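Local coordinates for hydrolase (Rhizobium meliloti, PDB 5HOE), which is a carbohydrate acetylesterase, an octameric SGNH (GDSL-like) hydrolase that probably removes acetyl groups from acetylated carbohydrates, at residues L96-T107 with Y143-P153; P154-F164 with G204-A212. All coordinates share one frame; numbering follows the deposited sequence. Where two conformers were deposited one is given.

Contact 1: L96-T107 with Y143-P153; sequences LPLDLVIIMLGT and YPAPKVLVVAP
With its CG anti to the carbonyl carbon (chi1 -70°), Tyr143 swings its ring beside Pro97, and chi2 (-52°) turns a face to it; Met104, with CG anti to the backbone N (chi1 -173°) and the chain extended at chi2, carries its sulfur to Val151. The first is a CH-pi contact: Pro97 CB stands 3.5 Å from the centroid of the Tyr143 ring, almost straight above it, and CG and CD spread toward the hydroxyl end. A proline, here after a cis peptide, suits this place by giving the aromatic face a rigid surface of C-H groups. The Tyr143 hydroxyl bonds to Arg41 N of the second subunit. Nearer the sheet, water 1 accepts from Leu98 N and donates to Pro144 O, and Pro146 rests its CG on Leu98 CB at 3.8 Å.

Strands 100-104 and 147-152 then run parallel, neighbours in the five-stranded sheet of the three-layer alpha/beta/alpha fold of SGNH hydrolases. Helix 118-133 lies between them in the chain, making a beta-alpha-beta crossover. Their ladder alternates: Val101 N gives to Lys147 O, Leu149 N to Val101 O (2.9 Å), Ile103 N to Leu149 O and Val151 N to Ile103 O (2.9 Å). At its start Lys147 N reaches Asp99 O at 3.1 Å from above the carbonyl plane. Branched aliphatic residues suit both buried faces: Ile103, Val148 and Val150 lie under helix 118-133, whereas Leu100 and Ile102 meet helix 212-229. On the latter face Ile102 CG2 touches Val151 CG2 at 3.6 Å, and Met104 SD meets Val151 CG1 (3.6 Å); the unbranched, flexible thioether chain can lie across the beta-branched valine. Beyond the strands, Thr107 and Pro153 pass in opposite directions, Thr107 OG1 lying 3.4 Å from Pro153 CG.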
# COMPACT_ATOMS: atom_id res chain seq x y z
N LEU A 96 -16.35 -25.34 7.27
CA LEU A 96 -16.31 -26.10 8.53
C LEU A 96 -17.73 -26.59 8.83
O LEU A 96 -18.70 -25.94 8.47
CB LEU A 96 -15.77 -25.25 9.67
CG LEU A 96 -14.28 -24.91 9.66
CD1 LEU A 96 -13.90 -24.16 10.93
CD2 LEU A 96 -13.39 -26.13 9.52
N PRO A 97 -17.85 -27.76 9.47
CA PRO A 97 -16.79 -28.65 9.95
C PRO A 97 -16.14 -29.46 8.83
O PRO A 97 -16.85 -29.93 7.93
CB PRO A 97 -17.54 -29.57 10.92
CG PRO A 97 -18.88 -29.70 10.30
CD PRO A 97 -19.18 -28.29 9.82
N LEU A 98 -14.82 -29.62 8.88
CA LEU A 98 -14.07 -30.37 7.88
C LEU A 98 -13.22 -31.41 8.58
O LEU A 98 -12.54 -31.11 9.56
CB LEU A 98 -13.15 -29.45 7.06
CG LEU A 98 -13.81 -28.47 6.08
CD1 LEU A 98 -12.74 -27.58 5.52
CD2 LEU A 98 -14.55 -29.21 4.96
N ASP A 99 -13.24 -32.64 8.05
CA ASP A 99 -12.37 -33.70 8.54
C ASP A 99 -11.02 -33.73 7.84
O ASP A 99 -10.03 -34.13 8.45
CB ASP A 99 -13.07 -35.06 8.38
CG ASP A 99 -14.35 -35.15 9.18
OD1 ASP A 99 -15.39 -34.71 8.67
OD2 ASP A 99 -14.31 -35.67 10.31
N LEU A 100 -10.96 -33.30 6.58
CA LEU A 100 -9.75 -33.44 5.76
C LEU A 100 -9.77 -32.37 4.67
O LEU A 100 -10.81 -32.11 4.06
CB LEU A 100 -9.71 -34.82 5.11
CG LEU A 100 -8.52 -35.08 4.17
CD1 LEU A 100 -7.18 -35.05 4.93
CD2 LEU A 100 -8.69 -36.42 3.45
N VAL A 101 -8.60 -31.78 4.42
CA VAL A 101 -8.37 -30.91 3.28
C VAL A 101 -7.32 -31.58 2.41
O VAL A 101 -6.24 -31.92 2.90
CB VAL A 101 -7.91 -29.51 3.71
CG1 VAL A 101 -7.68 -28.62 2.52
CG2 VAL A 101 -8.94 -28.88 4.64
N ILE A 102 -7.67 -31.82 1.14
CA ILE A 102 -6.75 -32.36 0.15
C ILE A 102 -6.28 -31.19 -0.71
O ILE A 102 -7.11 -30.46 -1.27
CB ILE A 102 -7.43 -33.43 -0.73
CG1 ILE A 102 -8.05 -34.52 0.15
CG2 ILE A 102 -6.42 -34.04 -1.71
CD1 ILE A 102 -8.86 -35.56 -0.59
N ILE A 103 -4.96 -31.01 -0.83
CA ILE A 103 -4.37 -29.90 -1.56
C ILE A 103 -3.52 -30.46 -2.68
O ILE A 103 -2.50 -31.10 -2.41
CB ILE A 103 -3.51 -29.00 -0.66
CG1 ILE A 103 -4.26 -28.62 0.63
CG2 ILE A 103 -3.12 -27.76 -1.43
CD1 ILE A 103 -3.44 -27.79 1.61
N MET A 104 -3.90 -30.19 -3.93
CA MET A 104 -3.09 -30.57 -5.08
C MET A 104 -2.81 -29.29 -5.87
O MET A 104 -3.65 -28.84 -6.66
CB MET A 104 -3.75 -31.64 -5.96
CG MET A 104 -2.77 -32.13 -7.06
SD MET A 104 -3.22 -33.62 -7.99
CE MET A 104 -4.80 -33.05 -8.53
N LEU A 105 -1.64 -28.69 -5.63
CA LEU A 105 -1.24 -27.45 -6.28
C LEU A 105 0.27 -27.49 -6.47
O LEU A 105 0.97 -28.27 -5.82
CB LEU A 105 -1.59 -26.24 -5.41
CG LEU A 105 -3.05 -25.84 -5.32
CD1 LEU A 105 -3.32 -24.78 -4.24
CD2 LEU A 105 -3.52 -25.39 -6.68
N GLY A 106 0.77 -26.58 -7.31
CA GLY A 106 2.19 -26.40 -7.52
C GLY A 106 2.57 -26.35 -8.98
O GLY A 106 3.57 -25.71 -9.36
N THR A 107 1.78 -27.01 -9.83
CA THR A 107 2.09 -27.01 -11.25
C THR A 107 2.17 -25.58 -11.80
O THR A 107 3.09 -25.25 -12.56
CB THR A 107 1.05 -27.80 -12.02
OG1 THR A 107 1.00 -29.14 -11.52
CG2 THR A 107 1.38 -27.81 -13.52
N TYR A 143 -15.28 -26.20 16.22
CA TYR A 143 -14.81 -27.32 15.42
C TYR A 143 -13.28 -27.37 15.39
O TYR A 143 -12.61 -26.34 15.40
CB TYR A 143 -15.35 -27.19 14.01
CG TYR A 143 -16.84 -27.42 13.88
CD1 TYR A 143 -17.44 -28.57 14.41
CD2 TYR A 143 -17.66 -26.49 13.24
CE1 TYR A 143 -18.79 -28.79 14.28
CE2 TYR A 143 -19.02 -26.71 13.12
CZ TYR A 143 -19.59 -27.85 13.64
OH TYR A 143 -20.94 -28.07 13.50
N PRO A 144 -12.70 -28.57 15.35
CA PRO A 144 -11.24 -28.70 15.34
C PRO A 144 -10.64 -28.48 13.95
O PRO A 144 -11.33 -28.46 12.93
CB PRO A 144 -11.02 -30.16 15.75
CG PRO A 144 -12.22 -30.86 15.23
CD PRO A 144 -13.36 -29.88 15.45
N ALA A 145 -9.33 -28.34 13.94
CA ALA A 145 -8.62 -28.27 12.67
C ALA A 145 -8.75 -29.60 11.91
O ALA A 145 -8.66 -30.68 12.52
CB ALA A 145 -7.15 -27.94 12.88
N PRO A 146 -8.93 -29.54 10.59
CA PRO A 146 -8.93 -30.76 9.77
C PRO A 146 -7.54 -31.36 9.68
O PRO A 146 -6.53 -30.70 9.92
CB PRO A 146 -9.33 -30.24 8.38
CG PRO A 146 -9.71 -28.83 8.53
CD PRO A 146 -9.10 -28.33 9.78
N LYS A 147 -7.50 -32.63 9.28
CA LYS A 147 -6.27 -33.23 8.78
C LYS A 147 -5.97 -32.70 7.38
O LYS A 147 -6.81 -32.08 6.72
CB LYS A 147 -6.39 -34.76 8.76
CG LYS A 147 -6.52 -35.37 10.16
CD LYS A 147 -6.72 -36.87 10.10
CE LYS A 147 -6.51 -37.52 11.48
NZ LYS A 147 -7.37 -36.89 12.51
N VAL A 148 -4.74 -32.95 6.91
CA VAL A 148 -4.26 -32.44 5.63
C VAL A 148 -3.66 -33.59 4.83
O VAL A 148 -2.85 -34.36 5.35
CB VAL A 148 -3.20 -31.32 5.80
CG1 VAL A 148 -2.72 -30.83 4.43
CG2 VAL A 148 -3.78 -30.16 6.58
N LEU A 149 -4.05 -33.69 3.56
CA LEU A 149 -3.38 -34.58 2.61
C LEU A 149 -2.75 -33.71 1.53
O LEU A 149 -3.46 -33.09 0.74
CB LEU A 149 -4.36 -35.59 2.02
CG LEU A 149 -3.80 -36.49 0.92
CD1 LEU A 149 -2.63 -37.36 1.41
CD2 LEU A 149 -4.92 -37.35 0.35
N VAL A 150 -1.42 -33.66 1.52
CA VAL A 150 -0.66 -32.98 0.48
C VAL A 150 -0.53 -33.93 -0.71
O VAL A 150 -0.08 -35.07 -0.55
CB VAL A 150 0.73 -32.58 1.00
CG1 VAL A 150 1.60 -32.00 -0.12
CG2 VAL A 150 0.60 -31.57 2.15
N VAL A 151 -0.89 -33.46 -1.90
CA VAL A 151 -0.78 -34.27 -3.12
C VAL A 151 0.20 -33.59 -4.05
O VAL A 151 -0.05 -32.45 -4.50
CB VAL A 151 -2.14 -34.45 -3.81
CG1 VAL A 151 -2.03 -35.31 -5.08
CG2 VAL A 151 -3.13 -35.08 -2.83
N ALA A 152 1.28 -34.27 -4.37
CA ALA A 152 2.17 -33.76 -5.40
C ALA A 152 1.54 -34.06 -6.76
O ALA A 152 1.15 -35.21 -7.02
CB ALA A 152 3.56 -34.40 -5.32
N PRO A 153 1.39 -33.06 -7.63
CA PRO A 153 0.82 -33.31 -8.95
C PRO A 153 1.76 -34.13 -9.80
O PRO A 153 2.97 -34.19 -9.53
CB PRO A 153 0.64 -31.89 -9.51
CG PRO A 153 1.74 -31.11 -8.85
CD PRO A 153 1.83 -31.67 -7.46
O HOH W 1 -13.73 -29.44 11.66

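Contact 2: P154-F164 with G204-A212; sequences PPLAPMPDPWF and GIDGIHLSA. With PO4 (phosphate ion), chain E.
Ile205 turns its carbonyl to Pro160, Ile205 O lying 3.3 Å from Pro160 CD, in a type I turn from Gly204 to Gly207. Asp206 follows: water 2 links its O to Asp161 N, and its carboxylate bonds within its own loop. OD1 accepts from Ile208 N and His209 N, an Asx turn and motif, while Asp206 OD2 takes His209 ND1 at 2.6 Å, nearly in the imidazole plane. An alanine here has no carboxylate, so the two amides and His209 ND1 would probably be left without their acceptors and the imidazole freer to turn. Gly207 has positive phi, and a CB would strike Pro158 O and Ala157 O; its own O receives Ala157 N at 3.1 Å. The beta branch gives Ile208 two arms, CD1 over one face of Phe164, 3.6 Å from the Phe164 ring centroid, and CG2 over the His209 ring. His209 NE2 donates to O3 of a phosphate ion, probably from the crystallisation liquor, at 2.6 Å, and the ring stacks on Trp30. Leu210 CD2 packs on Pro154 CG. Together with Ser25, the Asp206-His209 pair fits the Ser-His-Asp triad of SGNH hydrolases, probably the active site here.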
# COMPACT_ATOMS: atom_id res chain seq x y z
N PRO A 154 1.26 -34.80 -10.85
CA PRO A 154 2.16 -35.53 -11.73
C PRO A 154 3.04 -34.57 -12.50
O PRO A 154 2.64 -33.41 -12.77
CB PRO A 154 1.20 -36.29 -12.67
CG PRO A 154 -0.02 -35.44 -12.72
CD PRO A 154 -0.13 -34.78 -11.35
N PRO A 155 4.25 -34.97 -12.88
CA PRO A 155 5.12 -34.08 -13.65
C PRO A 155 4.49 -33.67 -14.98
O PRO A 155 3.70 -34.40 -15.57
CB PRO A 155 6.38 -34.94 -13.90
CG PRO A 155 6.37 -35.98 -12.86
CD PRO A 155 4.91 -36.25 -12.56
N LEU A 156 4.91 -32.50 -15.46
CA LEU A 156 4.51 -32.02 -16.78
C LEU A 156 5.06 -32.94 -17.88
O LEU A 156 5.98 -33.74 -17.67
CB LEU A 156 5.05 -30.61 -16.99
CG LEU A 156 4.46 -29.53 -16.10
CD1 LEU A 156 5.26 -28.26 -16.18
CD2 LEU A 156 3.02 -29.24 -16.50
N ALA A 157 4.46 -32.82 -19.06
CA ALA A 157 4.88 -33.56 -20.25
C ALA A 157 5.23 -32.59 -21.38
O ALA A 157 4.98 -31.39 -21.27
CB ALA A 157 3.75 -34.50 -20.68
N PRO A 158 5.82 -33.06 -22.47
CA PRO A 158 6.06 -32.18 -23.62
C PRO A 158 4.75 -31.58 -24.11
O PRO A 158 3.70 -32.22 -24.06
CB PRO A 158 6.67 -33.12 -24.66
CG PRO A 158 7.38 -34.15 -23.81
CD PRO A 158 6.44 -34.39 -22.68
N MET A 159 4.83 -30.33 -24.59
CA MET A 159 3.64 -29.56 -24.94
C MET A 159 3.69 -29.13 -26.40
O MET A 159 4.59 -28.35 -26.78
CB MET A 159 3.52 -28.33 -24.05
CG MET A 159 3.36 -28.65 -22.56
SD MET A 159 3.78 -27.21 -21.59
CE MET A 159 5.54 -27.12 -21.87
N PRO A 160 2.74 -29.55 -27.23
CA PRO A 160 2.80 -29.17 -28.64
C PRO A 160 2.49 -27.72 -28.93
O PRO A 160 2.96 -27.21 -29.96
CB PRO A 160 1.78 -30.11 -29.30
CG PRO A 160 0.81 -30.43 -28.17
CD PRO A 160 1.66 -30.52 -26.96
N ASP A 161 1.75 -27.02 -28.08
CA ASP A 161 1.37 -25.65 -28.42
C ASP A 161 2.47 -24.68 -28.01
O ASP A 161 2.87 -24.68 -26.84
CB ASP A 161 0.08 -25.29 -27.68
CG ASP A 161 -0.35 -23.87 -27.94
OD1 ASP A 161 -0.90 -23.61 -29.02
OD2 ASP A 161 -0.11 -23.01 -27.09
N PRO A 162 2.95 -23.81 -28.91
CA PRO A 162 4.06 -22.92 -28.53
C PRO A 162 3.73 -21.96 -27.41
O PRO A 162 4.64 -21.57 -26.66
CB PRO A 162 4.38 -22.17 -29.83
CG PRO A 162 3.22 -22.35 -30.68
CD PRO A 162 2.68 -23.71 -30.35
N TRP A 163 2.47 -21.53 -27.26
CA TRP A 163 2.17 -20.61 -26.16
C TRP A 163 2.27 -21.33 -24.81
O TRP A 163 2.83 -20.78 -23.86
CB TRP A 163 0.80 -19.95 -26.32
CG TRP A 163 0.57 -18.88 -25.30
CD1 TRP A 163 -0.35 -18.89 -24.29
CD2 TRP A 163 1.31 -17.65 -25.16
NE1 TRP A 163 -0.24 -17.74 -23.54
CE2 TRP A 163 0.77 -16.96 -24.06
CE3 TRP A 163 2.37 -17.07 -25.87
CZ2 TRP A 163 1.26 -15.73 -23.64
CZ3 TRP A 163 2.85 -15.83 -25.46
CH2 TRP A 163 2.28 -15.17 -24.36
N PHE A 164 1.73 -22.54 -24.71
CA PHE A 164 1.91 -23.33 -23.50
C PHE A 164 3.38 -23.66 -23.26
O PHE A 164 3.84 -23.65 -22.11
CB PHE A 164 1.09 -24.62 -23.54
CG PHE A 164 -0.35 -24.50 -23.02
CD1 PHE A 164 -0.68 -23.68 -21.93
CD2 PHE A 164 -1.35 -25.26 -23.60
CE1 PHE A 164 -1.99 -23.63 -21.46
CE2 PHE A 164 -2.65 -25.19 -23.15
CZ PHE A 164 -2.98 -24.38 -22.09
N GLY A 204 -2.76 -35.78 -21.05
CA GLY A 204 -3.55 -34.99 -21.98
C GLY A 204 -2.73 -34.48 -23.15
O GLY A 204 -1.52 -34.29 -23.05
N ILE A 205 -3.42 -34.24 -24.27
CA ILE A 205 -2.74 -33.87 -25.52
C ILE A 205 -1.93 -32.58 -25.36
O ILE A 205 -0.95 -32.37 -26.08
CB ILE A 205 -3.74 -33.81 -26.71
CG1 ILE A 205 -3.02 -33.43 -28.00
CG2 ILE A 205 -4.88 -32.85 -26.41
CD1 ILE A 205 -1.77 -34.25 -28.30
N ASP A 206 -2.32 -31.70 -24.44
CA ASP A 206 -1.61 -30.44 -24.26
C ASP A 206 -0.35 -30.55 -23.39
O ASP A 206 0.39 -29.57 -23.31
CB ASP A 206 -2.54 -29.33 -23.74
CG ASP A 206 -3.22 -29.66 -22.42
OD1 ASP A 206 -2.80 -30.62 -21.71
OD2 ASP A 206 -4.17 -28.92 -22.05
N GLY A 207 -0.05 -31.71 -22.78
CA GLY A 207 1.09 -31.88 -21.90
C GLY A 207 0.91 -31.35 -20.49
O GLY A 207 1.89 -31.32 -19.73
N ILE A 208 -0.31 -30.92 -20.12
CA ILE A 208 -0.58 -30.28 -18.83
C ILE A 208 -1.75 -30.96 -18.11
O ILE A 208 -1.68 -31.25 -16.92
CB ILE A 208 -0.88 -28.77 -19.03
CG1 ILE A 208 0.33 -28.05 -19.61
CG2 ILE A 208 -1.27 -28.12 -17.70
CD1 ILE A 208 -0.01 -26.80 -20.37
N HIS A 209 -2.84 -31.22 -18.83
CA HIS A 209 -4.06 -31.71 -18.22
C HIS A 209 -4.22 -33.21 -18.44
O HIS A 209 -3.35 -33.87 -19.04
CB HIS A 209 -5.24 -30.87 -18.70
CG HIS A 209 -5.04 -29.40 -18.50
ND1 HIS A 209 -4.71 -28.53 -19.52
CD2 HIS A 209 -5.10 -28.64 -17.38
CE1 HIS A 209 -4.60 -27.31 -19.04
NE2 HIS A 209 -4.80 -27.35 -17.74
N LEU A 210 -5.31 -33.77 -17.90
CA LEU A 210 -5.48 -35.21 -17.78
C LEU A 210 -6.73 -35.70 -18.50
O LEU A 210 -7.70 -34.96 -18.67
CB LEU A 210 -5.55 -35.62 -16.30
CG LEU A 210 -4.55 -35.04 -15.30
CD1 LEU A 210 -4.96 -35.44 -13.89
CD2 LEU A 210 -3.18 -35.55 -15.64
N SER A 211 -6.69 -36.96 -18.93
CA SER A 211 -7.85 -37.63 -19.50
C SER A 211 -8.83 -38.03 -18.41
O SER A 211 -8.49 -38.09 -17.22
CB SER A 211 -7.39 -38.88 -20.25
OG SER A 211 -6.97 -39.90 -19.36
N ALA A 212 -10.06 -38.34 -18.83
CA ALA A 212 -11.07 -38.80 -17.88
C ALA A 212 -10.62 -40.08 -17.16
O ALA A 212 -10.78 -40.21 -15.93
CB ALA A 212 -12.41 -39.02 -18.58
P PO4 E . -3.76 -24.94 -15.23
O1 PO4 E . -4.24 -24.87 -13.81
O2 PO4 E . -2.66 -25.97 -15.34
O3 PO4 E . -4.81 -25.16 -16.30
O4 PO4 E . -3.28 -23.61 -15.70
O HOH W 2 0.42 -27.74 -25.58

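In the fold
Contact 1 closes before contact 2 opens, and the chain passes directly from one to the other: strand 147-152 ends and 154-164 runs into helix 162-167. Their centres lie about 25 Å apart, on opposite sides of the chain's centre. Contact 1 belongs to the parallel sheet; contact 2 is built from loops and the start of that helix, beyond the C-terminal ends of the strands, where active sites of such alpha/beta folds lie. The two meet where Thr107 CG2 packs on Leu156 CD2 at 3.7 Å. Thr107 is also close to the phosphate bound by His209, Ser25, Ala69 and Asn108, so the sheet's end and the loop face one probable pocket. Helix 212-229 follows the loop and returns over the sheet.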